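Deoxycytidylate deaminase (Cyanophage S-TIM5, PDB 4P9E) probably catalyses the zinc-dependent hydrolytic deamination of dCMP to dUMP. Local coordinates at residues Ile125-Leu128 / Gln129-Val133. Sequence-based numbering, arbitrary orientation.
Sequences IDVL and QQLGV
A Schellman motif ends helix 123-130: Val-133 N bonds to Leu-128 O (2.8 Å) and, inside that loop, Gly-132 N to Gln-129 O (3.1 Å), turning the chain into strand 134-137. Gly-132 makes the turn possible: its phi of 92° would press a side chain against the preceding carbonyl oxygen, so glycine suits the place. Before it, the last helical turn is held by Gln-130 N on Asp-126 O (2.8 Å, N-H...O angle 167°) and Leu-131 N on Val-127 O (2.9 Å).

Across the turn the hydrophobic contact expected of this motif forms between Leu-128 and Val-133, their side chains aslant. A chi1 of -174° turns both branches of Val-133 to the leucine, CG1 and CG2 each 4.1 Å from Leu-128 CD2. Both residues are buried and pack on helix 99-107, which carries the zinc ligand Cys-101.

On another face, the side chains of Val-127 and Leu-131 lie side by side, CG1 3.9 Å from CD1, and meet Phe-67 and Phe-52, respectively, of a second subunit. Polar Gln-130 and Asp-126 sit on the more exposed side of the helix, though Gln-130 also touches that Phe-52. The Gln-130 amide stands nearly perpendicular to the Asp-126 carboxylate, with NE2 3.6 Å from OD2, too long for a firm bond. Backbone bonds therefore fix the turn, while its apolar side chains join the helix end to the core and the subunit interface.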
# COMPACT_ATOMS: atom_id res chain seq x y z
N ILE A 125 -13.68 -28.53 -2.33
CA ILE A 125 -13.32 -28.52 -3.73
C ILE A 125 -14.46 -28.14 -4.69
O ILE A 125 -14.27 -27.32 -5.58
CB ILE A 125 -12.76 -29.89 -4.14
CG1 ILE A 125 -11.56 -30.23 -3.26
CG2 ILE A 125 -12.39 -29.91 -5.61
CD1 ILE A 125 -10.44 -29.25 -3.43
N ASP A 126 -15.63 -28.75 -4.52
CA ASP A 126 -16.71 -28.47 -5.46
C ASP A 126 -17.30 -27.08 -5.21
O ASP A 126 -17.73 -26.39 -6.14
CB ASP A 126 -17.78 -29.58 -5.46
CG ASP A 126 -18.71 -29.49 -4.27
OD1 ASP A 126 -18.23 -29.12 -3.18
OD2 ASP A 126 -19.92 -29.79 -4.42
N VAL A 127 -17.28 -26.65 -3.96
CA VAL A 127 -17.74 -25.31 -3.67
C VAL A 127 -16.85 -24.24 -4.28
O VAL A 127 -17.34 -23.28 -4.86
CB VAL A 127 -17.96 -25.09 -2.17
CG1 VAL A 127 -17.55 -23.69 -1.77
CG2 VAL A 127 -19.42 -25.35 -1.85
N LEU A 128 -15.54 -24.42 -4.16
CA LEU A 128 -14.60 -23.52 -4.81
C LEU A 128 -14.96 -23.40 -6.30
O LEU A 128 -14.87 -22.32 -6.89
CB LEU A 128 -13.16 -24.02 -4.65
CG LEU A 128 -12.45 -23.91 -3.30
CD1 LEU A 128 -11.33 -24.92 -3.21
CD2 LEU A 128 -11.86 -22.53 -3.06
N GLN A 129 -15.38 -24.51 -6.89
CA GLN A 129 -15.65 -24.52 -8.32
C GLN A 129 -16.99 -23.88 -8.64
O GLN A 129 -17.11 -23.13 -9.61
CB GLN A 129 -15.53 -25.93 -8.89
CG GLN A 129 -14.07 -26.30 -9.12
CD GLN A 129 -13.87 -27.63 -9.83
OE1 GLN A 129 -13.09 -27.72 -10.78
NE2 GLN A 129 -14.57 -28.67 -9.36
N GLN A 130 -17.97 -24.18 -7.80
CA GLN A 130 -19.26 -23.50 -7.85
C GLN A 130 -19.06 -22.01 -7.86
O GLN A 130 -19.67 -21.29 -8.65
CB GLN A 130 -20.11 -23.86 -6.62
CG GLN A 130 -20.71 -25.25 -6.61
CD GLN A 130 -21.62 -25.45 -5.41
OE1 GLN A 130 -22.29 -24.51 -4.96
NE2 GLN A 130 -21.64 -26.67 -4.87
N LEU A 131 -18.16 -21.55 -6.98
CA LEU A 131 -17.93 -20.12 -6.75
C LEU A 131 -16.94 -19.47 -7.71
O LEU A 131 -16.63 -18.29 -7.57
CB LEU A 131 -17.50 -19.89 -5.30
CG LEU A 131 -18.60 -20.17 -4.28
CD1 LEU A 131 -18.10 -20.02 -2.85
CD2 LEU A 131 -19.79 -19.27 -4.53
N GLY A 132 -16.44 -20.22 -8.69
CA GLY A 132 -15.64 -19.63 -9.75
C GLY A 132 -14.14 -19.60 -9.52
O GLY A 132 -13.40 -19.02 -10.30
N VAL A 133 -13.70 -20.24 -8.44
CA VAL A 133 -12.29 -20.46 -8.22
C VAL A 133 -11.89 -21.70 -9.03
O VAL A 133 -12.58 -22.71 -8.98
CB VAL A 133 -11.99 -20.71 -6.71
CG1 VAL A 133 -10.51 -20.79 -6.46
CG2 VAL A 133 -12.61 -19.61 -5.86